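Local coordinates for protein MgGH51 (Meripilus giganteus, PDB 6ZPV) that probably hydrolyses terminal non-reducing alpha-L-arabinofuranosyl residues from arabinose-containing polysaccharides, as a fungal glycoside hydrolase of family GH51, at residues R41-V46 against L65-D70; L134-N137 against V141-Q144; A516-D521 against T577-T582. All coordinates share one frame; numbering follows the deposited sequence. Where two conformers were deposited one is given.

Contact 1: residues R41-V46 against L65-D70; sequences RAFQQV and LAVIQD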
# COMPACT_ATOMS: atom_id res chain seq x y z
N ARG A 41 8.91 -16.09 7.26
CA ARG A 41 10.33 -16.30 6.96
C ARG A 41 11.21 -16.48 8.19
O ARG A 41 12.29 -17.06 8.10
CB ARG A 41 10.87 -15.18 6.10
CG ARG A 41 11.04 -13.83 6.80
CD ARG A 41 11.56 -12.76 5.86
NE ARG A 41 11.68 -11.50 6.52
CZ ARG A 41 11.94 -10.34 5.92
NH1 ARG A 41 12.20 -10.29 4.62
NH2 ARG A 41 11.97 -9.20 6.61
N ALA A 42 10.78 -15.90 9.31
CA ALA A 42 11.62 -15.88 10.53
C ALA A 42 10.81 -16.25 11.75
O ALA A 42 11.24 -16.01 12.89
CB ALA A 42 12.27 -14.53 10.68
N PHE A 43 9.66 -16.91 11.57
CA PHE A 43 8.87 -17.47 12.68
C PHE A 43 8.52 -16.34 13.66
O PHE A 43 8.41 -16.57 14.88
CB PHE A 43 9.61 -18.63 13.35
CG PHE A 43 10.08 -19.63 12.30
CD1 PHE A 43 9.22 -20.48 11.66
CD2 PHE A 43 11.39 -19.59 11.85
CE1 PHE A 43 9.64 -21.25 10.59
CE2 PHE A 43 11.80 -20.35 10.79
CZ PHE A 43 10.94 -21.16 10.16
N GLN A 44 8.26 -15.14 13.15
CA GLN A 44 7.98 -14.05 14.07
C GLN A 44 6.56 -14.16 14.63
O GLN A 44 5.58 -14.43 13.91
CB GLN A 44 8.06 -12.71 13.33
CG GLN A 44 9.50 -12.30 13.03
CD GLN A 44 9.58 -11.27 11.90
OE1 GLN A 44 9.25 -11.59 10.74
NE2 GLN A 44 9.96 -10.02 12.21
N GLN A 45 6.48 -13.95 15.94
CA GLN A 45 5.17 -13.81 16.63
C GLN A 45 4.31 -15.04 16.50
O GLN A 45 3.07 -14.91 16.48
CB GLN A 45 4.44 -12.53 16.18
CG GLN A 45 5.25 -11.25 16.35
CD GLN A 45 5.62 -10.89 17.76
OE1 GLN A 45 5.07 -11.42 18.73
NE2 GLN A 45 6.56 -9.99 17.89
N VAL A 46 4.93 -16.21 16.44
CA VAL A 46 4.18 -17.47 16.50
C VAL A 46 4.56 -18.23 17.77
O VAL A 46 5.59 -17.94 18.39
CB VAL A 46 4.43 -18.36 15.26
CG1 VAL A 46 3.99 -17.62 14.00
CG2 VAL A 46 5.88 -18.80 15.15
N LEU A 65 10.42 -31.52 11.42
CA LEU A 65 10.41 -30.06 11.60
C LEU A 65 9.67 -29.71 12.89
O LEU A 65 8.57 -30.25 13.12
CB LEU A 65 9.72 -29.35 10.45
CG LEU A 65 10.25 -29.64 9.05
CD1 LEU A 65 9.44 -28.86 8.04
CD2 LEU A 65 11.73 -29.35 8.90
N ALA A 66 10.14 -28.72 13.59
CA ALA A 66 9.42 -28.08 14.71
C ALA A 66 9.95 -26.68 14.90
O ALA A 66 11.14 -26.46 14.73
CB ALA A 66 9.61 -28.81 16.02
N VAL A 67 9.07 -25.74 15.19
CA VAL A 67 9.50 -24.39 15.57
C VAL A 67 9.72 -24.38 17.07
O VAL A 67 8.81 -24.68 17.83
CB VAL A 67 8.49 -23.32 15.12
CG1 VAL A 67 8.94 -21.96 15.60
CG2 VAL A 67 8.37 -23.37 13.63
N ILE A 68 10.91 -23.97 17.49
CA ILE A 68 11.32 -23.94 18.90
C ILE A 68 11.60 -22.54 19.40
O ILE A 68 12.02 -21.70 18.61
CB ILE A 68 12.52 -24.90 19.14
CG1 ILE A 68 13.77 -24.44 18.43
CG2 ILE A 68 12.15 -26.33 18.84
CD1 ILE A 68 15.05 -25.14 18.89
N GLN A 69 11.37 -22.32 20.69
CA GLN A 69 11.95 -21.16 21.38
C GLN A 69 13.41 -21.53 21.54
O GLN A 69 13.77 -22.34 22.42
CB GLN A 69 11.23 -20.92 22.71
CG GLN A 69 11.69 -19.66 23.47
CD GLN A 69 11.11 -19.59 24.86
OE1 GLN A 69 10.49 -20.48 25.39
NE2 GLN A 69 11.47 -18.55 25.51
N ASP A 70 14.28 -20.97 20.74
CA ASP A 70 15.68 -21.43 20.72
C ASP A 70 16.34 -21.05 22.04
O ASP A 70 16.31 -19.90 22.45
CB ASP A 70 16.38 -20.82 19.52
CG ASP A 70 17.67 -21.57 19.18
OD1 ASP A 70 18.40 -21.98 20.09
OD2 ASP A 70 17.93 -21.74 17.92

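Contact 2: residues L134-N137 against V141-Q144; sequences LQTN and VLAQ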
# COMPACT_ATOMS: atom_id res chain seq x y z
N LEU A 134 14.80 -23.37 -5.96
CA LEU A 134 13.39 -23.27 -6.31
C LEU A 134 12.97 -24.58 -7.03
O LEU A 134 13.75 -25.05 -7.86
CB LEU A 134 13.16 -22.05 -7.21
CG LEU A 134 13.24 -20.73 -6.48
CD1 LEU A 134 13.55 -19.59 -7.47
CD2 LEU A 134 11.92 -20.45 -5.76
N GLN A 135 11.80 -25.10 -6.68
CA GLN A 135 11.27 -26.31 -7.31
C GLN A 135 9.81 -26.06 -7.66
O GLN A 135 9.12 -25.30 -7.00
CB GLN A 135 11.47 -27.52 -6.39
CG GLN A 135 10.68 -27.44 -5.09
CD GLN A 135 10.79 -28.72 -4.30
OE1 GLN A 135 11.86 -29.19 -4.02
NE2 GLN A 135 9.63 -29.27 -3.92
N THR A 136 9.35 -26.80 -8.68
CA THR A 136 7.91 -26.94 -8.81
C THR A 136 7.30 -27.60 -7.58
O THR A 136 8.03 -28.38 -6.89
CB THR A 136 7.50 -27.69 -10.07
OG1 THR A 136 7.90 -29.06 -9.91
CG2 THR A 136 8.13 -27.09 -11.32
N ASN A 137 6.00 -27.38 -7.31
CA ASN A 137 5.40 -28.03 -6.13
C ASN A 137 5.36 -29.56 -6.36
O ASN A 137 5.24 -30.24 -5.36
CB ASN A 137 4.06 -27.40 -5.74
CG ASN A 137 4.29 -26.09 -5.04
OD1 ASN A 137 5.43 -25.70 -4.76
ND2 ASN A 137 3.24 -25.36 -4.79
N VAL A 141 13.31 -29.57 -9.65
CA VAL A 141 14.20 -28.41 -9.39
C VAL A 141 14.25 -27.52 -10.62
O VAL A 141 14.56 -28.01 -11.69
CB VAL A 141 15.59 -28.87 -8.94
CG1 VAL A 141 16.58 -27.71 -8.78
CG2 VAL A 141 15.49 -29.70 -7.64
N LEU A 142 14.02 -26.23 -10.36
CA LEU A 142 14.12 -25.20 -11.40
C LEU A 142 15.37 -24.34 -11.27
O LEU A 142 15.78 -23.68 -12.23
CB LEU A 142 12.91 -24.29 -11.29
CG LEU A 142 11.60 -24.98 -11.54
CD1 LEU A 142 10.52 -24.02 -11.07
CD2 LEU A 142 11.42 -25.40 -12.97
N ALA A 143 15.95 -24.25 -10.08
CA ALA A 143 17.17 -23.49 -9.83
C ALA A 143 17.75 -24.01 -8.52
O ALA A 143 16.99 -24.35 -7.60
CB ALA A 143 16.94 -21.98 -9.66
N GLN A 144 19.08 -24.05 -8.41
CA GLN A 144 19.71 -24.45 -7.17
C GLN A 144 21.10 -23.83 -7.06
O GLN A 144 21.73 -23.41 -8.07
CB GLN A 144 19.78 -25.97 -7.03
CG GLN A 144 20.71 -26.70 -7.98
CD GLN A 144 20.69 -28.16 -7.53
OE1 GLN A 144 19.69 -28.81 -7.41
NE2 GLN A 144 21.83 -28.63 -7.09

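Contact 3: residues A516-D521 against T577-T582; sequences ALNKGD and TLQVLT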
# COMPACT_ATOMS: atom_id res chain seq x y z
N ALA A 516 -5.61 11.66 -12.00
CA ALA A 516 -4.30 12.11 -11.52
C ALA A 516 -3.35 12.48 -12.63
O ALA A 516 -2.55 13.41 -12.46
CB ALA A 516 -3.68 11.02 -10.65
N LEU A 517 -3.37 11.77 -13.75
CA LEU A 517 -2.41 12.07 -14.83
C LEU A 517 -2.88 13.22 -15.73
O LEU A 517 -2.08 13.69 -16.61
CB LEU A 517 -2.25 10.85 -15.72
CG LEU A 517 -1.42 9.71 -15.13
CD1 LEU A 517 -1.24 8.65 -16.18
CD2 LEU A 517 -0.05 10.17 -14.64
N ASN A 518 -4.09 13.67 -15.61
CA ASN A 518 -4.70 14.69 -16.48
C ASN A 518 -5.27 15.82 -15.57
O ASN A 518 -6.48 16.03 -15.52
CB ASN A 518 -5.77 14.04 -17.37
CG ASN A 518 -5.23 12.89 -18.16
OD1 ASN A 518 -4.55 13.05 -19.17
ND2 ASN A 518 -5.52 11.70 -17.71
N LYS A 519 -4.39 16.48 -14.88
CA LYS A 519 -4.74 17.43 -13.81
C LYS A 519 -3.83 18.67 -13.93
O LYS A 519 -2.59 18.57 -13.84
CB LYS A 519 -4.54 16.84 -12.42
CG LYS A 519 -5.02 17.77 -11.29
CD LYS A 519 -4.26 17.56 -10.00
CE LYS A 519 -2.94 18.18 -10.05
NZ LYS A 519 -2.20 17.88 -8.87
N GLY A 520 -4.43 19.77 -14.22
CA GLY A 520 -3.70 21.01 -14.27
C GLY A 520 -3.49 21.63 -12.88
O GLY A 520 -3.99 21.12 -11.86
N ASP A 521 -2.81 22.74 -12.86
CA ASP A 521 -2.57 23.55 -11.66
C ASP A 521 -3.54 24.71 -11.54
O ASP A 521 -3.55 25.37 -10.50
CB ASP A 521 -1.10 23.99 -11.57
CG ASP A 521 -0.62 24.84 -12.72
OD1 ASP A 521 -1.42 25.10 -13.63
OD2 ASP A 521 0.53 25.31 -12.67
N THR A 577 -7.23 15.13 -27.47
CA THR A 577 -7.24 13.73 -27.17
C THR A 577 -8.48 13.38 -26.36
O THR A 577 -8.99 14.22 -25.60
CB THR A 577 -5.97 13.27 -26.48
OG1 THR A 577 -6.02 13.85 -25.19
CG2 THR A 577 -4.70 13.62 -27.25
N LEU A 578 -8.96 12.15 -26.54
CA LEU A 578 -10.07 11.58 -25.81
C LEU A 578 -9.62 10.28 -25.16
O LEU A 578 -9.09 9.40 -25.88
CB LEU A 578 -11.26 11.33 -26.75
CG LEU A 578 -12.45 10.58 -26.15
CD1 LEU A 578 -13.12 11.32 -24.99
CD2 LEU A 578 -13.48 10.20 -27.22
N GLN A 579 -9.87 10.11 -23.88
CA GLN A 579 -9.61 8.84 -23.16
C GLN A 579 -10.92 8.46 -22.51
O GLN A 579 -11.48 9.28 -21.79
CB GLN A 579 -8.51 9.05 -22.10
CG GLN A 579 -7.21 9.57 -22.67
CD GLN A 579 -6.23 10.01 -21.62
OE1 GLN A 579 -6.00 11.26 -21.36
NE2 GLN A 579 -5.62 9.05 -21.05
N VAL A 580 -11.37 7.22 -22.73
CA VAL A 580 -12.70 6.78 -22.24
C VAL A 580 -12.57 5.43 -21.55
O VAL A 580 -12.02 4.49 -22.15
CB VAL A 580 -13.70 6.59 -23.41
CG1 VAL A 580 -15.09 6.23 -22.95
CG2 VAL A 580 -13.77 7.79 -24.31
N LEU A 581 -13.10 5.34 -20.36
CA LEU A 581 -13.28 4.12 -19.59
C LEU A 581 -14.78 3.83 -19.48
O LEU A 581 -15.50 4.66 -18.89
CB LEU A 581 -12.66 4.30 -18.21
CG LEU A 581 -12.74 3.08 -17.28
CD1 LEU A 581 -11.71 2.04 -17.68
CD2 LEU A 581 -12.50 3.55 -15.84
N THR A 582 -15.24 2.73 -20.03
CA THR A 582 -16.68 2.42 -20.00
C THR A 582 -16.86 0.91 -20.20
O THR A 582 -15.87 0.19 -20.39
CB THR A 582 -17.46 3.24 -21.04
OG1 THR A 582 -18.87 3.10 -20.84
CG2 THR A 582 -17.16 2.86 -22.45

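Contact 1: residues R41-V46 against L65-D70
F43 and V67 approach each other obliquely, the isopropyl group of the valine lying against one flank of the phenylalanine from CB to the ring. The nearest touch is between CG2 of V67 and CD1 of F43, at 3.6 Å; the same methyl is 3.9 Å from CE1 of F43. V67's other methyl sits lower on the aromatic side chain, its CG1 lying 4.1 Å from CB of F43. CG1 of V67 stands anti to its own backbone N (chi1 177°), which sets the two methyls side by side along F43. On the flank toward V46, CG1 of V67 also meets CG2 of V46 at a looser 4.4 Å. Beta-branched valine suits this strand position because both methyls start close to the main chain and reach the loop without a long, flexible side chain. Strand 64-69 is an outer strand of a five-stranded antiparallel sheet, and residues 41-46 form a loop laid against it. The loop is shaped by a type II turn from F43 to V46, with Q45 in the left-handed backbone region. N80, from the adjoining strand 80-85, bonds through ND2 to the carbonyl oxygens of both F43 and V46, tying the two ends of this turn to the sheet. Cut back to an alanine, V67 would lose both methyls, which is likely to open a gap beside CD1 and CE1 of F43 and take from CG2 of V46 the methyl it meets. The F43 ring also meets W57, their planes about 35° apart, and packs on L82 and F195.

Contact 2: residues L134-N137 against V141-Q144
L142 lies across the end of its hairpin partner, packing against T136 while its backbone bonds to L134. Its CB is 3.6 Å from the carbonyl oxygen of L134. With CG anti to its own carbonyl carbon (chi1 -63°), the side chain comes to T136: CG of L142 lies 4.1 Å from CG2 of T136. Of the two tip methyls, CD1 of L142 lies 3.8 Å from the backbone N of T136 and 3.9 Å from CG2 of T136, a methyl that CD2 also touches. The two side chains cross at about a right angle. Threonine suits this position because its methyl packs on the leucine while its hydroxyl OG1 is bonded to the backbone N of R140 within the turn. Two residues of one strand, L142 and A143, are set opposite L134 alone on the other, which makes a classic beta bulge: the oxygen of L134 accepts from N of L142 at 2.8 Å and from N of A143 at 3.2 Å, both donors on one face of its carbonyl plane. In return, N of L134 donates to O of A143 at 2.9 Å. OE1 of Q135 is hydrogen-bonded to NH1 of R93. Because every hydrogen bond joining the two segments is between main-chain atoms, the register probably depends more on backbone shape than on side-chain identity.

Contact 3: residues A516-D521 against T577-T582
N518 and Q579 meet end-on from loop and strand, through their amide groups. Both share a chi1 near -56°, with CG set opposite the carbonyl carbon. Beyond CG the glutamine chain is extended; the CA atoms of N518 and Q579 are 10.1 Å apart, and the longer glutamine chain spans most of that. The amide planes stand 78° apart, close to perpendicular. As modelled, OD1 of N518 lies 3.2 Å from OE1 of Q579, although the oxygen and nitrogen positions of the glutamine amide are doubtful. In N518, chi1 places the amide where ND2 reaches the carbonyl oxygen of L514, one turn back in helix 507-517, and this hydrogen bond probably restricts its rotation. Asparagine suits the spot because its short amide can donate to that helix carbonyl. Both segments belong to the alpha-L-arabinofuranosidase C-terminal domain, where the pair brings the loop after helix 507-517 up to the antiparallel sheet. Strand 575-582 runs there between strands 618-625 and 600-605; N518 also packs on V621, while Q579 packs on T601 and, from the helix, L514.

Contacts 1 and 2 lie on the same side of the chain's centre, their own centres about 24 Å apart, but serve different five-stranded antiparallel sheets: contact 1 lays a loop against outer strand 64-69, whereas contact 2 joins strands 127-136 and 141-150 at a hairpin end. Contact 3 is on the opposite side of the chain's centre from contact 1, about 50 Å between centres, and links the loop leaving helix 507-517 to the seven-stranded sheet. Chemistry follows place. Contact 1 is buried and purely apolar; contact 2, partly open to solvent, depends on main-chain hydrogen bonds; contact 3, also partly buried, is a small meeting of two polar amides. None touches another.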